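Phosphoribosylaminoimidazole carboxylase (Treponema denticola, PDB 5C5D) catalyses the reversible carboxylation of 5-aminoimidazole ribonucleotide with carbon dioxide to give 4-carboxy-5-aminoimidazole ribonucleotide, a step of de novo purine biosynthesis. Local coordinates at residues G74-P88 with I109-L123. The protein carries 1 engineered substitution. Numbering follows the deposited sequence.
Sequences GFVDGFVKGATIACP and ISPALVLEPKNAALL
Ile85 and Ala86 pair in parallel register with Ala112 and Leu113, joined by a ladder of backbone hydrogen bonds from Ala112 N to Thr84 O, Ala86 N to Ala112 O and Val114 N to Ala86 O. This adds strand 112-113 to the edge of the chain's parallel sheet, the two strands being linked through helix 99-103 in a beta-alpha-beta crossover. Before the ladder, Asp77 of helix 72-79 reaches the incoming chain: with CG anti to the backbone N (chi1 -164°), its OD2 takes the Ser110 N-H at 2.8 Å, from above the carboxylate plane. The other oxygen, OD1, receives Thr84 OG1 at 2.6 Å through its anti lone pair. A water donates to Asp77 OD1 and Ser110 O and accepts from Thr84 N, while the Pro111 side chain crosses that of Asp77 at about a right angle, its CD 3.7 Å from Asp77 CG. Ile109 lays CD1 3.5 Å from Gly78 CA. On one face of the sheet, the Ile85 and Leu123 side chains slide past each other in opposite directions, with Ile85 CD1 3.9 Å from Leu123 CD2, and Cys87 SG meets Ala120 CB of helix 117-129 at the same distance. On the other, Leu113 CD1 abuts Pro88 CD at 3.6 Å. Arg126 of a second subunit forms a salt bridge with Asp77 OD2, so this buried carboxylate joins helix, strand entry and subunit interface, its negative charge probably stabilised by the arginine.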
loop_
_atom_site.group_PDB
_atom_site.type_symbol
_atom_site.label_atom_id
_atom_site.label_comp_id
_atom_site.label_asym_id
_atom_site.label_seq_id
_atom_site.Cartn_x
_atom_site.Cartn_y
_atom_site.Cartn_z
ATOM N N GLY D 74 -16.425 15.017 9.642
ATOM C CA GLY D 74 -15.848 15.815 10.708
ATOM C C GLY D 74 -16.531 17.154 10.905
ATOM O O GLY D 74 -16.638 17.629 12.031
ATOM N N PHE D 75 -16.961 17.784 9.819
ATOM C CA PHE D 75 -17.640 19.072 9.888
ATOM C C PHE D 75 -18.920 18.964 10.672
ATOM O O PHE D 75 -19.181 19.738 11.583
ATOM C CB PHE D 75 -17.914 19.550 8.482
ATOM C CG PHE D 75 -18.571 20.887 8.411
ATOM C CD1 PHE D 75 -17.827 22.038 8.564
ATOM C CD2 PHE D 75 -19.926 20.993 8.187
ATOM C CE1 PHE D 75 -18.430 23.283 8.495
ATOM C CE2 PHE D 75 -20.539 22.247 8.114
ATOM C CZ PHE D 75 -19.787 23.380 8.264
ATOM N N VAL D 76 -19.710 17.964 10.326
ATOM C CA VAL D 76 -20.974 17.741 11.010
ATOM C C VAL D 76 -20.716 17.317 12.453
ATOM O O VAL D 76 -21.344 17.816 13.375
ATOM C CB VAL D 76 -21.803 16.670 10.296
ATOM C CG1 VAL D 76 -23.039 16.275 11.109
ATOM C CG2 VAL D 76 -22.212 17.154 8.894
ATOM N N ASP D 77 -19.792 16.376 12.651
ATOM C CA ASP D 77 -19.465 15.933 13.999
ATOM C C ASP D 77 -18.980 17.068 14.912
ATOM O O ASP D 77 -19.288 17.101 16.115
ATOM C CB ASP D 77 -18.405 14.841 13.954
ATOM C CG ASP D 77 -18.316 14.118 15.241
ATOM O OD1 ASP D 77 -19.120 13.177 15.447
ATOM O OD2 ASP D 77 -17.457 14.521 16.050
ATOM N N GLY D 78 -18.248 18.031 14.358
ATOM C CA GLY D 78 -17.807 19.162 15.152
ATOM C C GLY D 78 -18.903 20.153 15.502
ATOM O O GLY D 78 -18.752 20.949 16.422
ATOM N N PHE D 79 -19.998 20.104 14.762
ATOM C CA PHE D 79 -21.102 21.040 14.951
ATOM C C PHE D 79 -22.183 20.515 15.906
ATOM O O PHE D 79 -22.649 21.248 16.797
ATOM C CB PHE D 79 -21.734 21.370 13.598
ATOM C CG PHE D 79 -22.740 22.485 13.687
ATOM C CD1 PHE D 79 -22.337 23.801 13.538
ATOM C CD2 PHE D 79 -24.060 22.220 13.993
ATOM C CE1 PHE D 79 -23.243 24.833 13.673
ATOM C CE2 PHE D 79 -24.977 23.253 14.128
ATOM C CZ PHE D 79 -24.556 24.557 13.964
ATOM N N VAL D 80 -22.612 19.266 15.722
ATOM C CA VAL D 80 -23.781 18.765 16.451
ATOM C C VAL D 80 -23.386 18.265 17.831
ATOM O O VAL D 80 -22.211 17.986 18.094
ATOM C CB VAL D 80 -24.507 17.637 15.677
ATOM C CG1 VAL D 80 -24.912 18.086 14.286
ATOM C CG2 VAL D 80 -23.621 16.394 15.517
ATOM N N LYS D 81 -24.380 18.178 18.710
ATOM C CA LYS D 81 -24.164 17.802 20.106
ATOM C C LYS D 81 -23.869 16.316 20.255
ATOM O O LYS D 81 -22.907 15.918 20.932
ATOM C CB LYS D 81 -25.392 18.159 20.950
ATOM C CG LYS D 81 -25.705 19.645 21.008
ATOM C CD LYS D 81 -26.841 19.956 22.003
ATOM C CE LYS D 81 -28.136 19.201 21.701
ATOM N NZ LYS D 81 -28.675 19.477 20.334
ATOM N N GLY D 82 -24.737 15.504 19.665
ATOM C CA GLY D 82 -24.726 14.066 19.860
ATOM C C GLY D 82 -23.841 13.334 18.883
ATOM O O GLY D 82 -23.099 13.932 18.114
ATOM N N ALA D 83 -23.927 12.015 18.914
ATOM C CA ALA D 83 -23.051 11.185 18.094
ATOM C C ALA D 83 -23.389 11.259 16.616
ATOM O O ALA D 83 -24.527 11.571 16.218
ATOM C CB ALA D 83 -23.145 9.757 18.566
ATOM N N THR D 84 -22.384 10.949 15.807
ATOM C CA THR D 84 -22.562 10.807 14.375
ATOM C C THR D 84 -21.851 9.570 13.885
ATOM O O THR D 84 -20.994 9.019 14.564
ATOM C CB THR D 84 -22.028 12.024 13.592
ATOM O OG1 THR D 84 -20.594 12.032 13.572
ATOM C CG2 THR D 84 -22.504 13.337 14.212
ATOM N N ILE D 85 -22.242 9.152 12.696
ATOM C CA ILE D 85 -21.706 7.951 12.022
ATOM C C ILE D 85 -21.241 8.348 10.618
ATOM O O ILE D 85 -21.993 8.958 9.874
ATOM C CB ILE D 85 -22.793 6.869 11.924
ATOM C CG1 ILE D 85 -23.253 6.420 13.307
ATOM C CG2 ILE D 85 -22.325 5.657 11.074
ATOM C CD1 ILE D 85 -24.517 5.591 13.282
ATOM N N ALA D 86 -19.997 8.018 10.270
ATOM C CA ALA D 86 -19.496 8.179 8.900
ATOM C C ALA D 86 -19.681 6.889 8.140
ATOM O O ALA D 86 -19.236 5.858 8.600
ATOM C CB ALA D 86 -18.029 8.543 8.909
ATOM N N CYS D 87 -20.289 6.961 6.969
ATOM C CA CYS D 87 -20.435 5.789 6.123
ATOM C C CYS D 87 -20.151 6.238 4.698
ATOM O O CYS D 87 -21.075 6.547 3.933
ATOM C CB CYS D 87 -21.818 5.192 6.268
ATOM S SG CYS D 87 -21.998 3.640 5.336
ATOM N N PRO D 88 -18.855 6.292 4.333
ATOM C CA PRO D 88 -18.502 6.808 3.022
ATOM C C PRO D 88 -18.886 5.799 1.933
ATOM O O PRO D 88 -18.968 4.596 2.221
ATOM C CB PRO D 88 -16.993 7.000 3.113
ATOM C CG PRO D 88 -16.539 5.987 4.103
ATOM C CD PRO D 88 -17.659 5.950 5.130
ATOM N N ILE D 109 -12.975 15.037 17.649
ATOM C CA ILE D 109 -13.893 14.835 16.533
ATOM C C ILE D 109 -14.074 13.329 16.439
ATOM O O ILE D 109 -13.113 12.593 16.167
ATOM C CB ILE D 109 -13.331 15.444 15.216
ATOM C CG1 ILE D 109 -13.288 16.963 15.341
ATOM C CG2 ILE D 109 -14.148 15.043 14.007
ATOM C CD1 ILE D 109 -14.666 17.651 15.477
ATOM N N SER D 110 -15.276 12.846 16.723
ATOM C CA SER D 110 -15.437 11.406 17.017
ATOM C C SER D 110 -16.539 10.693 16.238
ATOM O O SER D 110 -17.313 9.956 16.825
ATOM C CB SER D 110 -15.698 11.237 18.521
ATOM O OG SER D 110 -16.917 11.860 18.885
ATOM N N PRO D 111 -16.613 10.890 14.904
ATOM C CA PRO D 111 -17.622 10.113 14.182
ATOM C C PRO D 111 -17.309 8.627 14.223
ATOM O O PRO D 111 -16.138 8.254 14.151
ATOM C CB PRO D 111 -17.529 10.666 12.765
ATOM C CG PRO D 111 -16.151 11.207 12.673
ATOM C CD PRO D 111 -15.828 11.736 13.989
ATOM N N ALA D 112 -18.327 7.800 14.379
ATOM C CA ALA D 112 -18.217 6.345 14.264
ATOM C C ALA D 112 -18.057 5.945 12.807
ATOM O O ALA D 112 -18.946 6.212 12.016
ATOM C CB ALA D 112 -19.460 5.713 14.820
ATOM N N LEU D 113 -16.960 5.287 12.435
ATOM C CA LEU D 113 -16.812 4.854 11.051
ATOM C C LEU D 113 -17.339 3.428 10.866
ATOM O O LEU D 113 -16.996 2.524 11.645
ATOM C CB LEU D 113 -15.353 4.898 10.650
ATOM C CG LEU D 113 -15.028 4.479 9.214
ATOM C CD1 LEU D 113 -15.782 5.295 8.151
ATOM C CD2 LEU D 113 -13.522 4.606 9.057
ATOM N N VAL D 114 -18.201 3.255 9.867
ATOM C CA VAL D 114 -18.721 1.940 9.477
ATOM C C VAL D 114 -18.731 1.861 7.968
ATOM O O VAL D 114 -19.194 2.798 7.314
ATOM C CB VAL D 114 -20.130 1.721 10.018
ATOM C CG1 VAL D 114 -20.704 0.398 9.574
ATOM C CG2 VAL D 114 -20.119 1.742 11.527
ATOM N N LEU D 115 -18.245 0.761 7.401
ATOM C CA LEU D 115 -18.178 0.689 5.949
ATOM C C LEU D 115 -19.472 0.355 5.237
ATOM O O LEU D 115 -19.782 0.951 4.199
ATOM C CB LEU D 115 -17.149 -0.345 5.525
ATOM C CG LEU D 115 -15.695 0.002 5.791
ATOM C CD1 LEU D 115 -14.828 -1.018 5.088
ATOM C CD2 LEU D 115 -15.382 1.394 5.306
ATOM N N GLU D 116 -20.192 -0.644 5.718
ATOM C CA GLU D 116 -21.348 -1.097 4.984
ATOM C C GLU D 116 -22.600 -0.317 5.375
ATOM O O GLU D 116 -22.898 -0.178 6.565
ATOM C CB GLU D 116 -21.587 -2.572 5.244
ATOM C CG GLU D 116 -20.547 -3.540 4.696
ATOM C CD GLU D 116 -20.597 -3.688 3.205
ATOM O OE1 GLU D 116 -21.657 -3.407 2.622
ATOM O OE2 GLU D 116 -19.564 -4.083 2.610
ATOM N N PRO D 117 -23.377 0.105 4.388
ATOM C CA PRO D 117 -24.614 0.837 4.672
ATOM C C PRO D 117 -25.583 0.097 5.587
ATOM O O PRO D 117 -26.178 0.739 6.461
ATOM C CB PRO D 117 -25.225 1.059 3.281
ATOM C CG PRO D 117 -24.389 0.315 2.321
ATOM C CD PRO D 117 -23.079 0.046 2.945
ATOM N N LYS D 118 -25.740 -1.215 5.439
ATOM C CA LYS D 118 -26.640 -1.927 6.342
ATOM C C LYS D 118 -26.108 -1.871 7.767
ATOM O O LYS D 118 -26.901 -1.883 8.717
ATOM C CB LYS D 118 -26.828 -3.386 5.905
ATOM C CG LYS D 118 -27.666 -3.544 4.649
ATOM C CD LYS D 118 -27.939 -5.011 4.375
ATOM C CE LYS D 118 -28.661 -5.201 3.067
ATOM N NZ LYS D 118 -28.887 -6.644 2.780
ATOM N N ASN D 119 -24.777 -1.837 7.916
ATOM C CA ASN D 119 -24.154 -1.799 9.244
ATOM C C ASN D 119 -24.246 -0.413 9.825
ATOM O O ASN D 119 -24.326 -0.273 11.021
ATOM C CB ASN D 119 -22.698 -2.283 9.199
ATOM C CG ASN D 119 -22.617 -3.804 9.117
ATOM O OD1 ASN D 119 -23.581 -4.482 9.462
ATOM N ND2 ASN D 119 -21.498 -4.347 8.628
ATOM N N ALA D 120 -24.278 0.616 8.990
ATOM C CA ALA D 120 -24.466 1.951 9.550
ATOM C C ALA D 120 -25.878 2.047 10.154
ATOM O O ALA D 120 -26.095 2.616 11.238
ATOM C CB ALA D 120 -24.250 3.040 8.493
ATOM N N ALA D 121 -26.853 1.463 9.477
ATOM C CA ALA D 121 -28.225 1.426 10.003
ATOM C C ALA D 121 -28.326 0.603 11.274
ATOM O O ALA D 121 -28.985 1.012 12.233
ATOM C CB ALA D 121 -29.165 0.875 8.962
ATOM N N LEU D 122 -27.668 -0.549 11.297
ATOM C CA LEU D 122 -27.698 -1.401 12.480
ATOM C C LEU D 122 -27.030 -0.735 13.664
ATOM O O LEU D 122 -27.558 -0.797 14.789
ATOM C CB LEU D 122 -27.020 -2.751 12.177
ATOM C CG LEU D 122 -26.978 -3.784 13.303
ATOM C CD1 LEU D 122 -28.361 -4.196 13.762
ATOM C CD2 LEU D 122 -26.160 -4.997 12.861
ATOM N N LEU D 123 -25.901 -0.073 13.423
ATOM C CA LEU D 123 -25.236 0.633 14.511
ATOM C C LEU D 123 -26.150 1.714 15.037
ATOM O O LEU D 123 -26.262 1.896 16.246
ATOM C CB LEU D 123 -23.909 1.254 14.066
ATOM C CG LEU D 123 -23.247 2.228 15.066
ATOM C CD1 LEU D 123 -22.869 1.546 16.350
ATOM C CD2 LEU D 123 -22.023 2.867 14.442
HETATM O O HOH W 1 -19.725 11.274 17.288
HETATM O O HOH W 2 -18.560 1.988 2.102
#